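Local coordinates for protein mitochondrial edited mRNA stability factor 1 (Trypanosoma brucei, PDB 6NL1) that processes the 5' ends of mitochondrial mRNAs, probably through its Nudix-type domain, and probably stabilises edited transcripts, at residues 133-138 and 170-175; 218-223 and 341-346; 274-279 and 289-294. All blocks are in the same frame, centred on the assembly; numbering follows the deposited sequence.

Interaction 1. Residues 133-138 and 170-175; sequences IELEPT and VDITVY
Glu134 and Glu136 pair with Tyr175 and Thr173 as the hydrogen-bonded pairs of an antiparallel sheet, each pair exchanging two backbone bonds; the straightest, Tyr175 N to Glu134 O, is 2.7 Å. Pro137 falls in a non-hydrogen-bonded pair with Ile172, where the lack of an amide proton costs this strand pairing no bond, and the next donor, Thr138 N, binds Asp171 O from above the carbonyl plane at 3.0 Å. On one face Leu135 CG packs against Val174 CG2 at 3.9 Å, branched carbons suited to a covered surface. The other face mixes polar groups with the Tyr175 ring. Glu136 CG sits between the backbone N and carbonyl carbon (chi1 67°), and the chain runs on extended. OE2 lies at the edge of the Tyr175 ring, in its plane and 3.0 Å from Tyr175 OH, the carboxylate nearly perpendicular to the ring. A water donates to Glu136 OE2 at 2.6 Å and also meets Thr173 OG1, while Arg92 adds a salt bridge to OE2, partners that probably stabilise its charge. Thr173 OG1 and Thr138 OG1 lie 2.8 Å apart, and the amide of Gln105 bonds both hydroxyls. Strand 132-137 is an outer strand of the four-stranded sheet; strand 171-178 is flanked on its other side by strand 100-107, and helix 108-111 covers Leu135, Ile172 and Val174 through Ala111.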
loop_
_atom_site.group_PDB
_atom_site.type_symbol
_atom_site.label_atom_id
_atom_site.label_comp_id
_atom_site.label_asym_id
_atom_site.label_seq_id
_atom_site.Cartn_x
_atom_site.Cartn_y
_atom_site.Cartn_z
ATOM N N ILE A 133 13.512 6.619 -10.185
ATOM C CA ILE A 133 12.705 7.777 -9.796
ATOM C C ILE A 133 12.937 8.201 -8.342
ATOM O O ILE A 133 12.950 7.375 -7.430
ATOM C CB ILE A 133 11.213 7.470 -10.005
ATOM C CG1 ILE A 133 10.893 7.465 -11.501
ATOM C CG2 ILE A 133 10.341 8.465 -9.266
ATOM C CD1 ILE A 133 9.551 6.852 -11.828
ATOM N N GLU A 134 13.117 9.499 -8.139
ATOM C CA GLU A 134 13.305 10.062 -6.809
ATOM C C GLU A 134 12.343 11.248 -6.659
ATOM O O GLU A 134 12.152 12.003 -7.608
ATOM C CB GLU A 134 14.765 10.521 -6.659
ATOM C CG GLU A 134 15.310 10.532 -5.248
ATOM C CD GLU A 134 15.521 9.143 -4.684
ATOM O OE1 GLU A 134 16.366 8.398 -5.217
ATOM O OE2 GLU A 134 14.837 8.798 -3.701
ATOM N N LEU A 135 11.730 11.396 -5.485
ATOM C CA LEU A 135 10.791 12.493 -5.217
ATOM C C LEU A 135 11.225 13.293 -4.003
ATOM O O LEU A 135 11.813 12.743 -3.080
ATOM C CB LEU A 135 9.391 11.957 -4.893
ATOM C CG LEU A 135 8.453 11.411 -5.956
ATOM C CD1 LEU A 135 9.014 10.138 -6.545
ATOM C CD2 LEU A 135 7.101 11.163 -5.314
ATOM N N GLU A 136 10.883 14.576 -3.975
ATOM C CA GLU A 136 11.105 15.396 -2.782
ATOM C C GLU A 136 10.067 16.507 -2.744
ATOM O O GLU A 136 9.610 16.971 -3.786
ATOM C CB GLU A 136 12.515 16.017 -2.793
ATOM C CG GLU A 136 12.693 17.060 -3.916
ATOM C CD GLU A 136 14.138 17.518 -4.130
ATOM O OE1 GLU A 136 15.068 16.904 -3.564
ATOM O OE2 GLU A 136 14.340 18.505 -4.880
ATOM N N PRO A 137 9.692 16.942 -1.541
ATOM C CA PRO A 137 8.866 18.149 -1.470
ATOM C C PRO A 137 9.703 19.324 -1.960
ATOM O O PRO A 137 10.858 19.468 -1.586
ATOM C CB PRO A 137 8.569 18.289 0.028
ATOM C CG PRO A 137 8.865 16.924 0.620
ATOM C CD PRO A 137 9.996 16.394 -0.212
ATOM N N THR A 138 9.119 20.158 -2.805
ATOM C CA THR A 138 9.815 21.324 -3.325
ATOM C C THR A 138 10.025 22.414 -2.266
ATOM O O THR A 138 11.008 23.131 -2.306
ATOM C CB THR A 138 9.025 21.911 -4.495
ATOM O OG1 THR A 138 8.634 20.840 -5.365
ATOM C CG2 THR A 138 9.864 22.947 -5.253
ATOM N N VAL A 170 0.471 19.608 -2.077
ATOM C CA VAL A 170 1.912 19.644 -1.824
ATOM C C VAL A 170 2.729 19.663 -3.121
ATOM O O VAL A 170 2.550 18.816 -3.999
ATOM C CB VAL A 170 2.344 18.489 -0.898
ATOM C CG1 VAL A 170 3.860 18.466 -0.740
ATOM C CG2 VAL A 170 1.639 18.645 0.477
ATOM N N ASP A 171 3.598 20.660 -3.256
ATOM C CA ASP A 171 4.519 20.720 -4.389
ATOM C C ASP A 171 5.574 19.618 -4.301
ATOM O O ASP A 171 6.243 19.463 -3.277
ATOM C CB ASP A 171 5.212 22.076 -4.455
ATOM C CG ASP A 171 4.244 23.206 -4.715
ATOM O OD1 ASP A 171 3.816 23.351 -5.878
ATOM O OD2 ASP A 171 3.907 23.940 -3.761
ATOM N N ILE A 172 5.724 18.869 -5.386
ATOM C CA ILE A 172 6.667 17.762 -5.436
ATOM C C ILE A 172 7.561 17.882 -6.662
ATOM O O ILE A 172 7.081 18.146 -7.767
ATOM C CB ILE A 172 5.950 16.392 -5.463
ATOM C CG1 ILE A 172 5.068 16.218 -4.214
ATOM C CG2 ILE A 172 6.985 15.238 -5.569
ATOM C CD1 ILE A 172 5.858 16.049 -2.887
ATOM N N THR A 173 8.864 17.719 -6.459
ATOM C CA THR A 173 9.795 17.659 -7.579
ATOM C C THR A 173 10.199 16.206 -7.779
ATOM O O THR A 173 10.694 15.557 -6.852
ATOM C CB THR A 173 11.056 18.508 -7.322
ATOM O OG1 THR A 173 10.670 19.838 -6.961
ATOM C CG2 THR A 173 11.931 18.558 -8.569
ATOM N N VAL A 174 9.978 15.696 -8.987
ATOM C CA VAL A 174 10.315 14.319 -9.322
ATOM C C VAL A 174 11.535 14.296 -10.229
ATOM O O VAL A 174 11.580 15.011 -11.225
ATOM C CB VAL A 174 9.139 13.623 -10.038
ATOM C CG1 VAL A 174 9.513 12.203 -10.451
ATOM C CG2 VAL A 174 7.892 13.641 -9.161
ATOM N N TYR A 175 12.529 13.485 -9.881
ATOM C CA TYR A 175 13.705 13.327 -10.730
ATOM C C TYR A 175 13.727 11.951 -11.383
ATOM O O TYR A 175 13.393 10.952 -10.748
ATOM C CB TYR A 175 14.990 13.514 -9.933
ATOM C CG TYR A 175 15.158 14.878 -9.319
ATOM C CD1 TYR A 175 15.938 15.850 -9.936
ATOM C CD2 TYR A 175 14.545 15.193 -8.115
ATOM C CE1 TYR A 175 16.094 17.090 -9.368
ATOM C CE2 TYR A 175 14.697 16.423 -7.544
ATOM C CZ TYR A 175 15.463 17.369 -8.166
ATOM O OH TYR A 175 15.602 18.600 -7.575
HETATM O O HOH W 1 13.120 20.633 -5.605
#

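Interaction 2. Residues 218-223 and 341-346; sequences LMLRRI and TGCAWM. With SO4 (sulfate ion), chain E.
Met219 with Ala344 and Leu218 with Trp345 form a short, buried antiparallel strand pairing in the mixed sheet of the Nudix domain, joining strand 216-223 to the late strand 343-346. Met219 and Ala344 are its hydrogen-bonded pair: Met219 N gives to Ala344 O at 2.8 Å, and Ala344 N returns a bond to Met219 O at 3.0 Å. Beyond this pair the strands, inclined at 135°, diverge, and a water that accepts from Arg221 N lies 2.7 Å from Gly342 O and links the two. Ala344, whose side chain is only a methyl, touches Trp333 of helix 328-336 on the face it shares with Met219, whose side chain packs against Leu237 and Ile351. On the opposite face Cys343 SG lies against Leu220 CG, at 3.8 Å, and CD2, a small, weakly polar atom that an apolar neighbour accommodates. The strand is entered through an ST turn in which Thr341 OG1 accepts from Cys343 N at 3.2 Å and also bonds O2 of a sulfate ion, probably from the crystallisation liquor. Gly342 between them has a positive phi, which favours glycine. Trp345 makes a cation-pi contact with Arg207 and offers Leu218 a broad flat surface. Leu218 has CG anti to its backbone N (chi1 -168°). Its CD1 methyl makes a CH-pi contact over the centre of the Trp345 six-membered ring, 4.0 Å from the centroid and only 11° off the ring normal.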
loop_
_atom_site.group_PDB
_atom_site.type_symbol
_atom_site.label_atom_id
_atom_site.label_comp_id
_atom_site.label_asym_id
_atom_site.label_seq_id
_atom_site.Cartn_x
_atom_site.Cartn_y
_atom_site.Cartn_z
ATOM N N LEU A 218 -10.862 -12.518 7.515
ATOM C CA LEU A 218 -9.521 -13.086 7.433
ATOM C C LEU A 218 -8.479 -11.973 7.529
ATOM O O LEU A 218 -8.532 -11.005 6.778
ATOM C CB LEU A 218 -9.350 -13.834 6.114
ATOM C CG LEU A 218 -8.106 -14.710 5.997
ATOM C CD1 LEU A 218 -8.194 -15.844 7.001
ATOM C CD2 LEU A 218 -7.964 -15.254 4.582
ATOM N N MET A 219 -7.530 -12.109 8.448
ATOM C CA MET A 219 -6.506 -11.090 8.622
ATOM C C MET A 219 -5.083 -11.662 8.671
ATOM O O MET A 219 -4.883 -12.812 9.059
ATOM C CB MET A 219 -6.795 -10.290 9.892
ATOM C CG MET A 219 -8.196 -9.680 9.880
ATOM S SD MET A 219 -8.344 -8.286 10.986
ATOM C CE MET A 219 -7.557 -8.926 12.445
ATOM N N LEU A 220 -4.110 -10.843 8.271
ATOM C CA LEU A 220 -2.696 -11.199 8.328
ATOM C C LEU A 220 -1.951 -10.088 9.047
ATOM O O LEU A 220 -2.479 -8.994 9.221
ATOM C CB LEU A 220 -2.089 -11.310 6.923
ATOM C CG LEU A 220 -2.631 -12.303 5.899
ATOM C CD1 LEU A 220 -3.616 -11.608 4.979
ATOM C CD2 LEU A 220 -1.474 -12.910 5.092
ATOM N N ARG A 221 -0.712 -10.365 9.439
ATOM C CA ARG A 221 0.148 -9.335 10.006
ATOM C C ARG A 221 1.435 -9.246 9.200
ATOM O O ARG A 221 2.254 -10.158 9.219
ATOM C CB ARG A 221 0.432 -9.630 11.478
ATOM C CG ARG A 221 -0.841 -9.590 12.346
ATOM C CD ARG A 221 -0.523 -9.765 13.817
ATOM N NE ARG A 221 0.118 -8.580 14.391
ATOM C CZ ARG A 221 0.725 -8.588 15.573
ATOM N NH1 ARG A 221 0.762 -9.708 16.290
ATOM N NH2 ARG A 221 1.287 -7.490 16.045
ATOM N N ARG A 222 1.589 -8.149 8.472
ATOM C CA ARG A 222 2.729 -7.966 7.597
ATOM C C ARG A 222 3.854 -7.257 8.341
ATOM O O ARG A 222 3.644 -6.223 8.978
ATOM C CB ARG A 222 2.322 -7.148 6.369
ATOM C CG ARG A 222 3.422 -6.987 5.304
ATOM C CD ARG A 222 3.011 -5.930 4.281
ATOM N NE ARG A 222 2.795 -4.637 4.934
ATOM C CZ ARG A 222 1.923 -3.714 4.531
ATOM N NH1 ARG A 222 1.158 -3.920 3.461
ATOM N NH2 ARG A 222 1.809 -2.578 5.208
ATOM N N ILE A 223 5.051 -7.811 8.242
ATOM C CA ILE A 223 6.225 -7.217 8.861
ATOM C C ILE A 223 6.783 -6.210 7.875
ATOM O O ILE A 223 7.086 -6.552 6.739
ATOM C CB ILE A 223 7.267 -8.295 9.180
ATOM C CG1 ILE A 223 6.645 -9.355 10.097
ATOM C CG2 ILE A 223 8.555 -7.671 9.785
ATOM C CD1 ILE A 223 7.512 -10.612 10.282
ATOM N N THR A 341 0.072 -20.546 8.778
ATOM C CA THR A 341 -0.470 -19.772 7.660
ATOM C C THR A 341 -0.279 -18.271 7.822
ATOM O O THR A 341 -0.339 -17.533 6.844
ATOM C CB THR A 341 -1.969 -20.046 7.438
ATOM O OG1 THR A 341 -2.719 -19.561 8.562
ATOM C CG2 THR A 341 -2.220 -21.537 7.262
ATOM N N GLY A 342 -0.051 -17.821 9.054
ATOM C CA GLY A 342 0.029 -16.398 9.329
ATOM C C GLY A 342 -1.322 -15.708 9.180
ATOM O O GLY A 342 -1.392 -14.492 9.013
ATOM N N CYS A 343 -2.403 -16.481 9.249
ATOM C CA CYS A 343 -3.744 -15.908 9.116
ATOM C C CYS A 343 -4.623 -16.189 10.331
ATOM O O CYS A 343 -4.439 -17.197 11.015
ATOM C CB CYS A 343 -4.428 -16.435 7.853
ATOM S SG CYS A 343 -3.621 -15.947 6.314
ATOM N N ALA A 344 -5.566 -15.280 10.586
ATOM C CA ALA A 344 -6.565 -15.430 11.644
ATOM C C ALA A 344 -7.947 -14.991 11.162
ATOM O O ALA A 344 -8.063 -14.048 10.373
ATOM C CB ALA A 344 -6.169 -14.604 12.877
ATOM N N TRP A 345 -8.989 -15.662 11.652
ATOM C CA TRP A 345 -10.363 -15.181 11.496
ATOM C C TRP A 345 -10.703 -14.293 12.679
ATOM O O TRP A 345 -10.671 -14.741 13.825
ATOM C CB TRP A 345 -11.363 -16.337 11.437
ATOM C CG TRP A 345 -11.270 -17.160 10.193
ATOM C CD1 TRP A 345 -10.739 -18.420 10.073
ATOM C CD2 TRP A 345 -11.709 -16.782 8.885
ATOM N NE1 TRP A 345 -10.830 -18.847 8.771
ATOM C CE2 TRP A 345 -11.420 -17.862 8.021
ATOM C CE3 TRP A 345 -12.319 -15.638 8.359
ATOM C CZ2 TRP A 345 -11.723 -17.831 6.663
ATOM C CZ3 TRP A 345 -12.620 -15.607 7.008
ATOM C CH2 TRP A 345 -12.322 -16.698 6.174
ATOM N N MET A 346 -11.036 -13.038 12.409
ATOM C CA MET A 346 -11.273 -12.081 13.485
ATOM C C MET A 346 -12.504 -11.222 13.267
ATOM O O MET A 346 -12.791 -10.815 12.144
ATOM C CB MET A 346 -10.049 -11.177 13.652
ATOM C CG MET A 346 -8.783 -11.930 14.099
ATOM S SD MET A 346 -7.442 -10.859 14.675
ATOM C CE MET A 346 -6.392 -12.052 15.500
HETATM S S SO4 E . -6.928 -19.709 9.495
HETATM O O1 SO4 E . -7.833 -20.852 9.367
HETATM O O2 SO4 E . -5.625 -20.018 8.900
HETATM O O3 SO4 E . -7.510 -18.567 8.799
HETATM O O4 SO4 E . -6.769 -19.393 10.913
HETATM O O HOH W 2 0.787 -12.863 8.945
#

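Interaction 3. Residues 274-279 and 289-294; sequences TGHLYQ and PVRYFV. With SO4 (sulfate ion), chain B.
Leu277 and Val290 form a regular hydrogen-bonded antiparallel pair, both bonds 2.9 Å between Leu277 N and Val290 O and between Val290 N and Leu277 O, whereas farther along Thr274 and Gly275 both face Tyr292, an arrangement resembling a beta bulge: Tyr292 N gives to Gly275 O, but Tyr292 O accepts from Thr274 N. A water donates to both Gly275 O and Tyr292 O and so bridges this irregularity. Gly275, with phi 117°, adopts a backbone shape in which a CB would jam against the preceding carbonyl oxygen, so glycine fits here. On the face of Leu277 and Tyr292, the leucine CD1 methyl reaches the tyrosine ring at CE2, 3.5 Å away. Tyr292 binds GDP in another structure of this protein; here its OH donates to O3 of a sulfate, probably from the crystallisation liquor, at 2.7 Å, the oxygen lying in the ring plane at its edge. Leu239 N grips the same ion, consistent with a site that can accept an anion. The other face carries His276 and Arg291, whose ring and guanidinium planes are 18° apart, with His276 CD2 4.1 Å from Arg291 NH2; the nearby arginine charge would tend to disfavour a protonated imidazole. At the end of the pairing the rigid Pro289 ring lies beside Tyr278, its CG 3.9 Å from Tyr278 CD1. Strand 290-296 runs parallel to strand 200-207, which contributes Arg202 beside Tyr292, while helix 250-262 packs on Phe293 and Arg291; strand 272-277 lies along its other side.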
loop_
_atom_site.group_PDB
_atom_site.type_symbol
_atom_site.label_atom_id
_atom_site.label_comp_id
_atom_site.label_asym_id
_atom_site.label_seq_id
_atom_site.Cartn_x
_atom_site.Cartn_y
_atom_site.Cartn_z
ATOM N N THR A 274 -16.844 -2.118 -2.296
ATOM C CA THR A 274 -17.671 -1.485 -1.262
ATOM C C THR A 274 -17.228 -0.061 -0.957
ATOM O O THR A 274 -17.605 0.500 0.060
ATOM C CB THR A 274 -17.661 -2.285 0.062
ATOM O OG1 THR A 274 -16.310 -2.610 0.410
ATOM C CG2 THR A 274 -18.458 -3.577 -0.077
ATOM N N GLY A 275 -16.436 0.530 -1.840
ATOM C CA GLY A 275 -16.027 1.911 -1.653
ATOM C C GLY A 275 -14.528 2.081 -1.478
ATOM O O GLY A 275 -13.735 1.198 -1.822
ATOM N N HIS A 276 -14.140 3.221 -0.926
ATOM C CA HIS A 276 -12.739 3.523 -0.721
ATOM C C HIS A 276 -12.565 4.363 0.526
ATOM O O HIS A 276 -13.497 5.019 0.982
ATOM C CB HIS A 276 -12.154 4.247 -1.938
ATOM C CG HIS A 276 -12.675 5.637 -2.117
ATOM N ND1 HIS A 276 -12.069 6.734 -1.546
ATOM C CD2 HIS A 276 -13.753 6.105 -2.791
ATOM C CE1 HIS A 276 -12.750 7.823 -1.863
ATOM N NE2 HIS A 276 -13.773 7.467 -2.616
ATOM N N LEU A 277 -11.368 4.305 1.090
ATOM C CA LEU A 277 -10.984 5.168 2.195
ATOM C C LEU A 277 -9.755 5.945 1.747
ATOM O O LEU A 277 -8.892 5.413 1.045
ATOM C CB LEU A 277 -10.632 4.356 3.447
ATOM C CG LEU A 277 -11.693 3.467 4.100
ATOM C CD1 LEU A 277 -11.098 2.730 5.303
ATOM C CD2 LEU A 277 -12.919 4.274 4.511
ATOM N N TYR A 278 -9.689 7.205 2.146
ATOM C CA TYR A 278 -8.556 8.055 1.860
ATOM C C TYR A 278 -8.484 9.130 2.928
ATOM O O TYR A 278 -9.179 10.146 2.854
ATOM C CB TYR A 278 -8.687 8.689 0.481
ATOM C CG TYR A 278 -7.550 9.628 0.154
ATOM C CD1 TYR A 278 -6.228 9.175 0.113
ATOM C CD2 TYR A 278 -7.793 10.974 -0.110
ATOM C CE1 TYR A 278 -5.179 10.048 -0.185
ATOM C CE2 TYR A 278 -6.757 11.849 -0.408
ATOM C CZ TYR A 278 -5.453 11.385 -0.444
ATOM O OH TYR A 278 -4.438 12.271 -0.744
ATOM N N GLN A 279 -7.665 8.878 3.939
ATOM C CA GLN A 279 -7.516 9.795 5.056
ATOM C C GLN A 279 -6.049 10.179 5.132
ATOM O O GLN A 279 -5.200 9.319 5.292
ATOM C CB GLN A 279 -7.920 9.106 6.357
ATOM C CG GLN A 279 -7.783 10.001 7.564
ATOM C CD GLN A 279 -8.551 11.298 7.387
ATOM O OE1 GLN A 279 -9.736 11.277 7.060
ATOM N NE2 GLN A 279 -7.876 12.434 7.588
ATOM N N PRO A 289 -5.300 6.318 -1.834
ATOM C CA PRO A 289 -6.599 5.716 -1.531
ATOM C C PRO A 289 -6.504 4.190 -1.428
ATOM O O PRO A 289 -5.684 3.536 -2.077
ATOM C CB PRO A 289 -7.464 6.112 -2.737
ATOM C CG PRO A 289 -6.799 7.371 -3.292
ATOM C CD PRO A 289 -5.323 7.101 -3.086
ATOM N N VAL A 290 -7.351 3.631 -0.578
ATOM C CA VAL A 290 -7.498 2.197 -0.461
ATOM C C VAL A 290 -8.900 1.813 -0.944
ATOM O O VAL A 290 -9.893 2.329 -0.443
ATOM C CB VAL A 290 -7.320 1.747 1.002
ATOM C CG1 VAL A 290 -7.486 0.257 1.110
ATOM C CG2 VAL A 290 -5.944 2.188 1.548
ATOM N N ARG A 291 -8.973 0.914 -1.925
ATOM C CA ARG A 291 -10.252 0.423 -2.429
ATOM C C ARG A 291 -10.590 -0.921 -1.807
ATOM O O ARG A 291 -9.761 -1.841 -1.776
ATOM C CB ARG A 291 -10.222 0.291 -3.950
ATOM C CG ARG A 291 -10.113 1.606 -4.664
ATOM C CD ARG A 291 -11.196 1.723 -5.702
ATOM N NE ARG A 291 -11.748 3.072 -5.761
ATOM C CZ ARG A 291 -12.640 3.467 -6.659
ATOM N NH1 ARG A 291 -13.082 2.611 -7.574
ATOM N NH2 ARG A 291 -13.090 4.715 -6.641
ATOM N N TYR A 292 -11.815 -1.025 -1.321
ATOM C CA TYR A 292 -12.261 -2.199 -0.589
ATOM C C TYR A 292 -13.215 -3.059 -1.400
ATOM O O TYR A 292 -13.969 -2.560 -2.246
ATOM C CB TYR A 292 -12.910 -1.778 0.739
ATOM C CG TYR A 292 -11.891 -1.305 1.736
ATOM C CD1 TYR A 292 -11.280 -2.202 2.610
ATOM C CD2 TYR A 292 -11.488 0.023 1.769
ATOM C CE1 TYR A 292 -10.315 -1.779 3.511
ATOM C CE2 TYR A 292 -10.520 0.458 2.671
ATOM C CZ TYR A 292 -9.936 -0.449 3.535
ATOM O OH TYR A 292 -8.981 -0.031 4.440
ATOM N N PHE A 293 -13.156 -4.355 -1.125
ATOM C CA PHE A 293 -14.045 -5.347 -1.718
ATOM C C PHE A 293 -14.420 -6.309 -0.603
ATOM O O PHE A 293 -13.683 -6.426 0.379
ATOM C CB PHE A 293 -13.318 -6.121 -2.827
ATOM C CG PHE A 293 -12.843 -5.252 -3.962
ATOM C CD1 PHE A 293 -13.595 -5.142 -5.130
ATOM C CD2 PHE A 293 -11.651 -4.531 -3.853
ATOM C CE1 PHE A 293 -13.165 -4.338 -6.182
ATOM C CE2 PHE A 293 -11.214 -3.726 -4.892
ATOM C CZ PHE A 293 -11.972 -3.623 -6.060
ATOM N N VAL A 294 -15.554 -6.990 -0.737
ATOM C CA VAL A 294 -15.870 -8.095 0.163
ATOM C C VAL A 294 -16.200 -9.341 -0.634
ATOM O O VAL A 294 -16.685 -9.257 -1.765
ATOM C CB VAL A 294 -17.062 -7.795 1.101
ATOM C CG1 VAL A 294 -16.750 -6.610 2.012
ATOM C CG2 VAL A 294 -18.352 -7.583 0.299
HETATM S S SO4 B . -6.791 -2.588 6.093
HETATM O O1 SO4 B . -6.320 -3.881 5.620
HETATM O O2 SO4 B . -5.852 -1.578 5.608
HETATM O O3 SO4 B . -8.138 -2.288 5.623
HETATM O O4 SO4 B . -6.823 -2.587 7.554
HETATM O O HOH W 3 -13.776 -0.656 -4.214
#

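How the interactions relate
Interactions 2 and 3 belong to the same mixed Nudix sheet, their centres 19 Å apart, yet they share no strand: strand 200-207 pairs with one strand of each and so connects them. Interaction 1 lies in a separate antiparallel sheet, its centre 35 Å from that of interaction 2 and on the opposite side of the chain's centre. Interaction 2 is buried, and its side-chain contacts are largely apolar; interaction 1 is partly buried, with one apolar face and one carrying a carboxylate and hydroxyl network. Interaction 3 is a surface contact, irregular in its backbone and holding two GDP-binding residues, Gln279 and Tyr292. A sulfate accompanies each Nudix contact.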